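Local atomic coordinates of C381 turret protein (PDB entry 4IND), a protein that probably builds the turret of Sulfolobus turreted icosahedral virus, an archaeal virus, as a five-chain assembly of triple jelly-roll subunits. Residues Lys15-Tyr19 / Ile71-Gln76; Leu79-Lys85 / Glu142-Val148; Val96-Asn101 / Ile118-Thr123. The contacts are given in a common frame with arbitrary orientation. Residue numbers count along the deposited sequence, not the author numbering.

Interaction 1 of 3, residues Lys15-Tyr19 / Ile71-Gln76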
loop_
_atom_site.group_PDB
_atom_site.type_symbol
_atom_site.label_atom_id
_atom_site.label_comp_id
_atom_site.label_asym_id
_atom_site.label_seq_id
_atom_site.Cartn_x
_atom_site.Cartn_y
_atom_site.Cartn_z
ATOM N N LYS A 15 -23.713 -24.982 -5.085
ATOM C CA LYS A 15 -22.850 -23.874 -4.703
ATOM C C LYS A 15 -22.937 -22.735 -5.740
ATOM O O LYS A 15 -22.999 -22.982 -6.957
ATOM C CB LYS A 15 -21.420 -24.400 -4.558
ATOM C CG LYS A 15 -20.404 -23.410 -4.056
ATOM C CD LYS A 15 -19.074 -24.099 -3.714
ATOM C CE LYS A 15 -19.279 -25.272 -2.753
ATOM N NZ LYS A 15 -18.018 -25.682 -2.017
ATOM N N VAL A 16 -22.940 -21.484 -5.276
ATOM C CA VAL A 16 -23.033 -20.337 -6.206
ATOM C C VAL A 16 -21.652 -20.103 -6.799
ATOM O O VAL A 16 -20.656 -20.362 -6.140
ATOM C CB VAL A 16 -23.549 -19.045 -5.497
ATOM C CG1 VAL A 16 -23.381 -17.810 -6.387
ATOM C CG2 VAL A 16 -25.006 -19.213 -5.113
ATOM N N LYS A 17 -21.600 -19.640 -8.042
ATOM C CA LYS A 17 -20.358 -19.318 -8.719
ATOM C C LYS A 17 -20.295 -17.800 -8.849
ATOM O O LYS A 17 -21.333 -17.145 -8.810
ATOM C CB LYS A 17 -20.363 -19.906 -10.137
ATOM C CG LYS A 17 -20.545 -21.416 -10.233
ATOM C CD LYS A 17 -20.415 -21.851 -11.703
ATOM C CE LYS A 17 -20.651 -23.346 -11.881
ATOM N NZ LYS A 17 -19.621 -24.191 -11.226
ATOM N N TYR A 18 -19.097 -17.255 -9.030
ATOM C CA TYR A 18 -18.949 -15.804 -9.252
ATOM C C TYR A 18 -19.025 -15.413 -10.717
ATOM O O TYR A 18 -19.061 -14.232 -11.058
ATOM C CB TYR A 18 -17.674 -15.286 -8.608
ATOM C CG TYR A 18 -17.713 -15.384 -7.095
ATOM C CD1 TYR A 18 -18.161 -14.325 -6.325
ATOM C CD2 TYR A 18 -17.331 -16.548 -6.438
ATOM C CE1 TYR A 18 -18.202 -14.403 -4.942
ATOM C CE2 TYR A 18 -17.379 -16.640 -5.061
ATOM C CZ TYR A 18 -17.816 -15.563 -4.316
ATOM O OH TYR A 18 -17.860 -15.641 -2.950
ATOM N N TYR A 19 -19.049 -16.406 -11.587
ATOM C CA TYR A 19 -19.214 -16.170 -13.001
ATOM C C TYR A 19 -19.913 -17.359 -13.650
ATOM O O TYR A 19 -19.556 -18.512 -13.379
ATOM C CB TYR A 19 -17.873 -15.941 -13.681
ATOM C CG TYR A 19 -18.076 -15.803 -15.173
ATOM C CD1 TYR A 19 -18.519 -14.605 -15.721
ATOM C CD2 TYR A 19 -17.839 -16.863 -16.032
ATOM C CE1 TYR A 19 -18.715 -14.468 -17.096
ATOM C CE2 TYR A 19 -18.037 -16.739 -17.404
ATOM C CZ TYR A 19 -18.470 -15.539 -17.930
ATOM O OH TYR A 19 -18.692 -15.411 -19.292
ATOM N N ILE A 71 -30.022 -14.348 -4.717
ATOM C CA ILE A 71 -28.812 -14.882 -4.101
ATOM C C ILE A 71 -28.728 -14.567 -2.611
ATOM O O ILE A 71 -28.427 -13.440 -2.236
ATOM C CB ILE A 71 -27.548 -14.318 -4.791
ATOM C CG1 ILE A 71 -27.691 -14.409 -6.314
ATOM C CG2 ILE A 71 -26.305 -15.076 -4.339
ATOM C CD1 ILE A 71 -26.563 -13.694 -7.104
ATOM N N ASP A 72 -28.977 -15.555 -1.753
ATOM C CA ASP A 72 -28.791 -15.311 -0.321
ATOM C C ASP A 72 -27.575 -16.058 0.232
ATOM O O ASP A 72 -27.319 -16.045 1.434
ATOM C CB ASP A 72 -30.055 -15.616 0.487
ATOM C CG ASP A 72 -30.224 -17.095 0.774
ATOM O OD1 ASP A 72 -30.804 -17.461 1.830
ATOM O OD2 ASP A 72 -29.759 -17.905 -0.059
ATOM N N ASP A 73 -26.813 -16.684 -0.660
ATOM C CA ASP A 73 -25.668 -17.499 -0.263
ATOM C C ASP A 73 -24.567 -16.658 0.360
ATOM O O ASP A 73 -24.476 -15.467 0.098
ATOM C CB ASP A 73 -25.096 -18.202 -1.500
ATOM C CG ASP A 73 -26.086 -19.134 -2.146
ATOM O OD1 ASP A 73 -27.096 -18.641 -2.723
ATOM O OD2 ASP A 73 -25.836 -20.356 -2.097
ATOM N N GLU A 74 -23.734 -17.293 1.179
ATOM C CA GLU A 74 -22.658 -16.593 1.875
ATOM C C GLU A 74 -21.470 -16.266 0.964
ATOM O O GLU A 74 -20.368 -16.772 1.185
ATOM C CB GLU A 74 -22.136 -17.428 3.048
ATOM C CG GLU A 74 -23.192 -17.909 4.004
ATOM C CD GLU A 74 -24.006 -16.780 4.593
ATOM O OE1 GLU A 74 -25.103 -17.068 5.114
ATOM O OE2 GLU A 74 -23.553 -15.610 4.537
ATOM N N LEU A 75 -21.694 -15.450 -0.055
ATOM C CA LEU A 75 -20.605 -14.912 -0.871
ATOM C C LEU A 75 -19.598 -14.231 0.034
ATOM O O LEU A 75 -19.927 -13.799 1.150
ATOM C CB LEU A 75 -21.116 -13.867 -1.860
ATOM C CG LEU A 75 -22.253 -14.304 -2.767
ATOM C CD1 LEU A 75 -22.530 -13.186 -3.747
ATOM C CD2 LEU A 75 -21.851 -15.554 -3.478
ATOM N N GLN A 76 -18.364 -14.129 -0.441
ATOM C CA GLN A 76 -17.366 -13.330 0.264
ATOM C C GLN A 76 -17.946 -11.937 0.454
ATOM O O GLN A 76 -18.537 -11.369 -0.471
ATOM C CB GLN A 76 -16.085 -13.265 -0.560
ATOM C CG GLN A 76 -14.962 -12.508 0.151
ATOM C CD GLN A 76 -13.652 -12.587 -0.600
ATOM O OE1 GLN A 76 -13.405 -11.808 -1.521
ATOM N NE2 GLN A 76 -12.803 -13.535 -0.215
HETATM O O HOH W 1 -23.095 -21.022 -2.542
#

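Interaction 2 of 3, residues Leu79-Lys85 / Glu142-Val148. With 2HP (dihydrogenphosphate ion), chain U.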
loop_
_atom_site.group_PDB
_atom_site.type_symbol
_atom_site.label_atom_id
_atom_site.label_comp_id
_atom_site.label_asym_id
_atom_site.label_seq_id
_atom_site.Cartn_x
_atom_site.Cartn_y
_atom_site.Cartn_z
ATOM N N LEU A 79 -18.403 -5.266 -1.760
ATOM C CA LEU A 79 -19.296 -4.547 -2.669
ATOM C C LEU A 79 -19.111 -5.107 -4.066
ATOM O O LEU A 79 -18.018 -5.089 -4.603
ATOM C CB LEU A 79 -18.961 -3.048 -2.654
ATOM C CG LEU A 79 -19.790 -2.238 -3.677
ATOM C CD1 LEU A 79 -21.277 -2.335 -3.341
ATOM C CD2 LEU A 79 -19.318 -0.795 -3.712
ATOM N N TYR A 80 -20.191 -5.622 -4.651
ATOM C CA TYR A 80 -20.122 -6.285 -5.946
ATOM C C TYR A 80 -20.735 -5.450 -7.032
ATOM O O TYR A 80 -21.774 -4.824 -6.835
ATOM C CB TYR A 80 -20.891 -7.624 -5.915
ATOM C CG TYR A 80 -20.158 -8.692 -5.132
ATOM C CD1 TYR A 80 -19.294 -9.582 -5.762
ATOM C CD2 TYR A 80 -20.330 -8.813 -3.766
ATOM C CE1 TYR A 80 -18.611 -10.544 -5.045
ATOM C CE2 TYR A 80 -19.645 -9.761 -3.045
ATOM C CZ TYR A 80 -18.795 -10.634 -3.687
ATOM O OH TYR A 80 -18.118 -11.603 -2.972
ATOM N N LEU A 81 -20.080 -5.469 -8.186
ATOM C CA LEU A 81 -20.663 -5.005 -9.418
ATOM C C LEU A 81 -21.157 -6.255 -10.109
ATOM O O LEU A 81 -20.388 -7.201 -10.332
ATOM C CB LEU A 81 -19.616 -4.326 -10.308
ATOM C CG LEU A 81 -20.176 -4.036 -11.708
ATOM C CD1 LEU A 81 -21.015 -2.766 -11.655
ATOM C CD2 LEU A 81 -19.072 -3.946 -12.776
ATOM N N ILE A 82 -22.438 -6.258 -10.452
ATOM C CA ILE A 82 -23.033 -7.385 -11.165
ATOM C C ILE A 82 -23.234 -6.974 -12.621
ATOM O O ILE A 82 -23.734 -5.874 -12.904
ATOM C CB ILE A 82 -24.362 -7.762 -10.534
ATOM C CG1 ILE A 82 -24.102 -8.466 -9.196
ATOM C CG2 ILE A 82 -25.190 -8.642 -11.466
ATOM C CD1 ILE A 82 -25.335 -8.679 -8.371
ATOM N N ARG A 83 -22.817 -7.839 -13.541
ATOM C CA ARG A 83 -23.127 -7.654 -14.952
ATOM C C ARG A 83 -23.917 -8.862 -15.435
ATOM O O ARG A 83 -23.499 -10.009 -15.256
ATOM C CB ARG A 83 -21.854 -7.445 -15.771
ATOM C CG ARG A 83 -21.187 -6.060 -15.540
ATOM C CD ARG A 83 -19.793 -6.024 -16.110
ATOM N NE ARG A 83 -18.910 -6.942 -15.399
ATOM C CZ ARG A 83 -17.786 -7.442 -15.899
ATOM N NH1 ARG A 83 -17.396 -7.116 -17.123
ATOM N NH2 ARG A 83 -17.060 -8.273 -15.170
ATOM N N ILE A 84 -25.069 -8.600 -16.037
ATOM C CA ILE A 84 -25.844 -9.675 -16.657
ATOM C C ILE A 84 -25.932 -9.416 -18.149
ATOM O O ILE A 84 -26.532 -8.429 -18.563
ATOM C CB ILE A 84 -27.274 -9.752 -16.099
ATOM C CG1 ILE A 84 -27.280 -9.573 -14.579
ATOM C CG2 ILE A 84 -27.921 -11.115 -16.477
ATOM C CD1 ILE A 84 -28.683 -9.666 -13.936
ATOM N N LYS A 85 -25.342 -10.289 -18.967
ATOM C CA LYS A 85 -25.448 -10.118 -20.417
ATOM C C LYS A 85 -26.747 -10.744 -20.860
ATOM O O LYS A 85 -26.984 -11.943 -20.647
ATOM C CB LYS A 85 -24.288 -10.778 -21.177
ATOM C CG LYS A 85 -24.349 -10.460 -22.682
ATOM C CD LYS A 85 -23.255 -11.184 -23.505
ATOM C CE LYS A 85 -21.877 -10.611 -23.228
ATOM N NZ LYS A 85 -21.774 -9.196 -23.645
ATOM N N GLU A 142 -24.835 -14.444 -19.717
ATOM C CA GLU A 142 -23.747 -14.491 -18.727
ATOM C C GLU A 142 -24.195 -13.793 -17.465
ATOM O O GLU A 142 -25.009 -12.895 -17.511
ATOM C CB GLU A 142 -22.465 -13.824 -19.235
ATOM C CG GLU A 142 -21.816 -14.460 -20.456
ATOM C CD GLU A 142 -20.640 -13.618 -21.003
ATOM O OE1 GLU A 142 -20.675 -13.270 -22.206
ATOM O OE2 GLU A 142 -19.674 -13.334 -20.250
ATOM N N PHE A 143 -23.650 -14.212 -16.332
ATOM C CA PHE A 143 -23.936 -13.554 -15.068
ATOM C C PHE A 143 -22.616 -13.476 -14.334
ATOM O O PHE A 143 -21.975 -14.507 -14.104
ATOM C CB PHE A 143 -24.950 -14.346 -14.250
ATOM C CG PHE A 143 -25.367 -13.660 -12.960
ATOM C CD1 PHE A 143 -26.389 -12.723 -12.948
ATOM C CD2 PHE A 143 -24.704 -13.954 -11.767
ATOM C CE1 PHE A 143 -26.765 -12.096 -11.763
ATOM C CE2 PHE A 143 -25.065 -13.346 -10.579
ATOM C CZ PHE A 143 -26.103 -12.422 -10.566
ATOM N N SER A 144 -22.224 -12.253 -13.971
ATOM C CA SER A 144 -20.907 -11.960 -13.395
ATOM C C SER A 144 -21.032 -11.189 -12.079
ATOM O O SER A 144 -21.727 -10.183 -11.991
ATOM C CB SER A 144 -20.044 -11.168 -14.389
ATOM O OG SER A 144 -18.876 -10.624 -13.756
ATOM N N LEU A 145 -20.330 -11.669 -11.064
ATOM C CA LEU A 145 -20.244 -11.013 -9.755
ATOM C C LEU A 145 -18.792 -10.678 -9.531
ATOM O O LEU A 145 -17.965 -11.583 -9.451
ATOM C CB LEU A 145 -20.642 -12.009 -8.651
ATOM C CG LEU A 145 -22.104 -12.291 -8.362
ATOM C CD1 LEU A 145 -22.286 -13.649 -7.647
ATOM C CD2 LEU A 145 -22.630 -11.181 -7.488
ATOM N N GLU A 146 -18.445 -9.399 -9.435
ATOM C CA GLU A 146 -17.040 -9.067 -9.164
ATOM C C GLU A 146 -16.982 -7.962 -8.124
ATOM O O GLU A 146 -17.803 -7.057 -8.131
ATOM C CB GLU A 146 -16.290 -8.660 -10.455
ATOM C CG GLU A 146 -16.614 -7.254 -10.947
ATOM C CD GLU A 146 -15.464 -6.594 -11.737
ATOM O OE1 GLU A 146 -14.986 -7.182 -12.742
ATOM O OE2 GLU A 146 -15.063 -5.464 -11.363
ATOM N N ARG A 147 -16.010 -8.043 -7.225
ATOM C CA ARG A 147 -15.826 -7.003 -6.230
ATOM C C ARG A 147 -15.132 -5.803 -6.891
ATOM O O ARG A 147 -14.138 -5.956 -7.589
ATOM C CB ARG A 147 -14.994 -7.548 -5.056
ATOM C CG ARG A 147 -15.739 -8.663 -4.279
ATOM C CD ARG A 147 -14.981 -9.073 -3.030
ATOM N NE ARG A 147 -14.758 -7.909 -2.186
ATOM C CZ ARG A 147 -14.031 -7.917 -1.081
ATOM N NH1 ARG A 147 -13.453 -9.041 -0.681
ATOM N NH2 ARG A 147 -13.874 -6.793 -0.386
ATOM N N VAL A 148 -15.672 -4.615 -6.686
ATOM C CA VAL A 148 -15.051 -3.400 -7.253
ATOM C C VAL A 148 -14.105 -2.781 -6.229
ATOM O O VAL A 148 -14.187 -3.083 -5.057
ATOM C CB VAL A 148 -16.126 -2.387 -7.661
ATOM C CG1 VAL A 148 -17.032 -2.985 -8.706
ATOM C CG2 VAL A 148 -16.959 -1.979 -6.461
HETATM P P 2HP U . -15.014 -4.014 -2.561
HETATM O O1 2HP U . -15.093 -2.786 -1.690
HETATM O O2 2HP U . -15.699 -5.020 -1.688
HETATM O O3 2HP U . -13.513 -4.368 -2.801
HETATM O O4 2HP U . -15.812 -3.903 -3.899
HETATM O O HOH W 2 -19.320 -7.901 -12.759
#

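Interaction 3 of 3, residues Val96-Asn101 / Ile118-Thr123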
loop_
_atom_site.group_PDB
_atom_site.type_symbol
_atom_site.label_atom_id
_atom_site.label_comp_id
_atom_site.label_asym_id
_atom_site.label_seq_id
_atom_site.Cartn_x
_atom_site.Cartn_y
_atom_site.Cartn_z
ATOM N N VAL A 96 -36.254 -3.615 -17.014
ATOM C CA VAL A 96 -35.742 -4.356 -15.879
ATOM C C VAL A 96 -35.525 -3.339 -14.769
ATOM O O VAL A 96 -35.219 -2.168 -15.044
ATOM C CB VAL A 96 -34.424 -5.060 -16.253
ATOM C CG1 VAL A 96 -33.588 -5.309 -15.029
ATOM C CG2 VAL A 96 -34.704 -6.374 -17.000
ATOM N N THR A 97 -35.708 -3.772 -13.527
ATOM C CA THR A 97 -35.507 -2.905 -12.373
ATOM C C THR A 97 -34.309 -3.383 -11.564
ATOM O O THR A 97 -34.410 -4.370 -10.824
ATOM C CB THR A 97 -36.767 -2.889 -11.487
ATOM O OG1 THR A 97 -37.900 -2.488 -12.278
ATOM C CG2 THR A 97 -36.599 -1.937 -10.305
ATOM N N PRO A 98 -33.153 -2.693 -11.694
ATOM C CA PRO A 98 -31.978 -3.195 -10.976
ATOM C C PRO A 98 -32.152 -3.104 -9.470
ATOM O O PRO A 98 -32.885 -2.242 -8.979
ATOM C CB PRO A 98 -30.829 -2.293 -11.491
ATOM C CG PRO A 98 -31.486 -1.089 -12.001
ATOM C CD PRO A 98 -32.823 -1.545 -12.557
ATOM N N PHE A 99 -31.471 -3.995 -8.751
ATOM C CA PHE A 99 -31.518 -4.054 -7.299
ATOM C C PHE A 99 -30.902 -2.802 -6.658
ATOM O O PHE A 99 -31.549 -2.119 -5.868
ATOM C CB PHE A 99 -30.783 -5.331 -6.858
ATOM C CG PHE A 99 -30.860 -5.631 -5.381
ATOM C CD1 PHE A 99 -32.082 -5.896 -4.771
ATOM C CD2 PHE A 99 -29.703 -5.723 -4.615
ATOM C CE1 PHE A 99 -32.152 -6.216 -3.397
ATOM C CE2 PHE A 99 -29.766 -6.044 -3.246
ATOM C CZ PHE A 99 -30.990 -6.292 -2.643
ATOM N N PHE A 100 -29.644 -2.523 -6.988
ATOM C CA PHE A 100 -28.948 -1.346 -6.462
ATOM C C PHE A 100 -29.064 -1.273 -4.937
ATOM O O PHE A 100 -29.070 -0.191 -4.365
ATOM C CB PHE A 100 -29.543 -0.057 -7.075
ATOM C CG PHE A 100 -29.149 0.203 -8.524
ATOM C CD1 PHE A 100 -28.003 -0.340 -9.065
ATOM C CD2 PHE A 100 -29.935 1.022 -9.330
ATOM C CE1 PHE A 100 -27.647 -0.095 -10.376
ATOM C CE2 PHE A 100 -29.588 1.271 -10.645
ATOM C CZ PHE A 100 -28.446 0.709 -11.173
ATOM N N ASN A 101 -29.192 -2.437 -4.301
ATOM C CA ASN A 101 -29.364 -2.570 -2.855
ATOM C C ASN A 101 -30.704 -2.090 -2.318
ATOM O O ASN A 101 -31.303 -2.758 -1.478
ATOM C CB ASN A 101 -28.193 -1.946 -2.058
ATOM C CG ASN A 101 -26.927 -2.762 -2.172
ATOM O OD1 ASN A 101 -26.949 -3.982 -1.962
ATOM N ND2 ASN A 101 -25.816 -2.105 -2.527
ATOM N N ILE A 118 -26.989 -5.552 -18.360
ATOM C CA ILE A 118 -27.617 -5.090 -17.128
ATOM C C ILE A 118 -26.524 -4.916 -16.081
ATOM O O ILE A 118 -25.852 -5.882 -15.737
ATOM C CB ILE A 118 -28.642 -6.140 -16.614
ATOM C CG1 ILE A 118 -29.823 -6.259 -17.602
ATOM C CG2 ILE A 118 -29.156 -5.770 -15.237
ATOM C CD1 ILE A 118 -30.765 -7.412 -17.289
ATOM N N TYR A 119 -26.347 -3.697 -15.565
ATOM C CA TYR A 119 -25.392 -3.481 -14.478
ATOM C C TYR A 119 -26.161 -3.409 -13.182
ATOM O O TYR A 119 -27.242 -2.817 -13.126
ATOM C CB TYR A 119 -24.621 -2.159 -14.667
ATOM C CG TYR A 119 -23.809 -2.115 -15.928
ATOM C CD1 TYR A 119 -22.439 -2.373 -15.917
ATOM C CD2 TYR A 119 -24.408 -1.822 -17.134
ATOM C CE1 TYR A 119 -21.691 -2.332 -17.096
ATOM C CE2 TYR A 119 -23.676 -1.776 -18.296
ATOM C CZ TYR A 119 -22.325 -2.042 -18.278
ATOM O OH TYR A 119 -21.629 -1.996 -19.477
ATOM N N ASP A 120 -25.600 -3.978 -12.121
ATOM C CA ASP A 120 -26.257 -3.889 -10.829
ATOM C C ASP A 120 -25.218 -3.796 -9.731
ATOM O O ASP A 120 -24.020 -4.053 -9.949
ATOM C CB ASP A 120 -27.163 -5.107 -10.610
ATOM C CG ASP A 120 -28.401 -4.772 -9.806
ATOM O OD1 ASP A 120 -28.355 -3.792 -9.030
ATOM O OD2 ASP A 120 -29.444 -5.470 -9.954
ATOM N N ILE A 121 -25.667 -3.409 -8.548
ATOM C CA ILE A 121 -24.741 -3.215 -7.442
ATOM C C ILE A 121 -25.291 -3.980 -6.249
ATOM O O ILE A 121 -26.498 -3.942 -5.978
ATOM C CB ILE A 121 -24.586 -1.741 -7.114
ATOM C CG1 ILE A 121 -23.986 -1.006 -8.321
ATOM C CG2 ILE A 121 -23.714 -1.567 -5.865
ATOM C CD1 ILE A 121 -24.021 0.507 -8.209
ATOM N N PHE A 122 -24.416 -4.688 -5.540
ATOM C CA PHE A 122 -24.874 -5.552 -4.448
ATOM C C PHE A 122 -23.868 -5.528 -3.328
ATOM O O PHE A 122 -22.718 -5.922 -3.515
ATOM C CB PHE A 122 -25.085 -6.980 -4.963
ATOM C CG PHE A 122 -25.439 -7.994 -3.880
ATOM C CD1 PHE A 122 -26.477 -7.760 -2.988
ATOM C CD2 PHE A 122 -24.768 -9.191 -3.809
ATOM C CE1 PHE A 122 -26.816 -8.702 -2.006
ATOM C CE2 PHE A 122 -25.088 -10.148 -2.835
ATOM C CZ PHE A 122 -26.122 -9.901 -1.939
ATOM N N THR A 123 -24.293 -5.061 -2.154
ATOM C CA THR A 123 -23.413 -5.082 -0.992
ATOM C C THR A 123 -23.647 -6.358 -0.218
ATOM O O THR A 123 -24.704 -6.536 0.369
ATOM C CB THR A 123 -23.680 -3.888 -0.061
ATOM O OG1 THR A 123 -23.472 -2.677 -0.798
ATOM C CG2 THR A 123 -22.721 -3.914 1.138
#

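Interaction 1 of 3, residues Lys15-Tyr19 / Ile71-Gln76
This is a small, partly buried contact between two loops of the first jelly roll. Residues 15-19 lead into strand 19-21, and residues 71-76 lead from strand 67-71 to strand 78-88. Val16 sits at the middle and faces the other loop. Its CG1 meets Leu75 CD2 at 4.0 Å, and its CG2 lies 4.4 Å from Ile71 CG2. The Tyr18 ring continues this apolar patch, with CE1 4.1 Å from Leu75 CD2. Its hydroxyl ends the patch with a nearly straight hydrogen bond, Gln76 N to Tyr18 OH, of 3.0 Å. At the other end, one water accepts from Val16 N (2.8 Å) and donates to Asp73 OD2 (2.9 Å). Asp73 also forms a salt bridge to Lys21 of a neighbouring subunit, so this edge faces the assembly interface. Within 71-76 the chain bends sharply, and Leu75 N bonds back to Asp73 O at 2.8 Å. The bend is an inverse gamma turn centred on Glu74, set in a loop between strands of a jelly-roll fold.

Interaction 2 of 3, residues Leu79-Lys85 / Glu142-Val148
A dihydrogenphosphate ion sits at one end of this strand pair, modelled too close for a non-bonded contact: Val148 O is 2.8 Å from its P and 2.2 Å from its O4. Its O2 accepts hydrogen bonds from Leu79 N (2.7 Å), Arg147 NE (3.1 Å) and Arg147 NH2 (2.9 Å). Arg172 of the second domain also bonds the ion. Away from this site the contact is a regular antiparallel ladder. The hydrogen-bonded pairs are Leu81 with Glu146, Arg83 with Ser144 and Lys85 with Glu142. Leu81 N to Glu146 O is 2.8 Å and Ser144 N to Arg83 O is 2.9 Å; Glu142 N to Lys85 O, at 3.4 Å, is weak. Val148 N to Leu79 O, at 3.2 Å, carries the ladder past the end of strand 142-147. These are the two central strands of a four-stranded jelly-roll sheet, flanked by strands 19-21 and 114-124. Ile82, Ile84, Phe143 and Leu145 form an apolar face, with Ile82 CG1 3.5 Å from Leu145 CD2 and Ile84 CG1 3.7 Å from Phe143 CD1. The other face carries Leu81, Arg83, Lys85, Glu142, Ser144 and Glu146 and is mostly polar. One water donates to Leu81 O (2.7 Å), accepts from Arg83 NE (2.8 Å) and bonds Ser144 OG (2.9 Å). Arg83 NH2 and Glu146 OE1 form a salt bridge of 3.4 Å by charge alone. Both side chains also hydrogen-bond a neighbouring subunit, at its Leu75 O and Glu77 N respectively. Near the phosphate, Arg147 CG lies over the Tyr80 ring in a CH-pi contact, 3.9 Å from the centroid.

Interaction 3 of 3, residues Val96-Asn101 / Ile118-Thr123
The loop 96-101 runs along the edge of strand 118-123, in nearly the same direction, with 13° between their end-to-end lines. Its side chains fit the strand unevenly. Val96 points at Ile118 and meets it as CG2 to CD1 at 4.1 Å. Pro98 also points at the strand, and its CB lies 3.8 Å from Asp120 OD2. The Asp120 carboxylate fills the hollow under the backbone turn at Phe99 and Phe100. The two rings spread apart from there. Phe99 reaches Phe122, with CE2 3.7 Å from CD1. Phe100 starts away from the strand, but its ring folds back, so that CD1 lies 4.1 Å from Ile121 CG1. Asn101 closes the far end against Phe122 and Thr123. Polar bonds fix this fit. Phe99 N donates to Asp120 OD2 at 2.8 Å and Phe100 N to Asp120 OD1 at 2.7 Å. Thr123 N donates to Asn101 OD1 at 2.9 Å, while Asn101 ND2 bonds Ser170 O of the second domain. All three bonds across the contact pair a backbone NH with a side-chain oxygen. The loop is therefore held to the strand by side chains, not by a backbone ladder.

All three contacts lie in the first domain. Interactions 2 and 3 share one sheet, with centres about 9 Å apart. Strand 78-88 joins them through Ile82 N to Asp120 O and Tyr80 N to Phe122 O, both 2.8 Å. Interaction 3 is nested in the loop closed by interaction 2. Interaction 1 precedes both along the chain, its centre about 11 Å from that of interaction 2. There Tyr18 O lies 2.9 Å from Leu145 N, and Tyr19 OH 2.5 Å from Glu142 OE2. Leu75 CD1 reaches Phe122 CE2 of interaction 3 at 4.1 Å. Interaction 2 binds a dihydrogenphosphate ion; the nearest side-chain atoms of Gln76 and Thr123 lie about 7 and 8 Å from that ion.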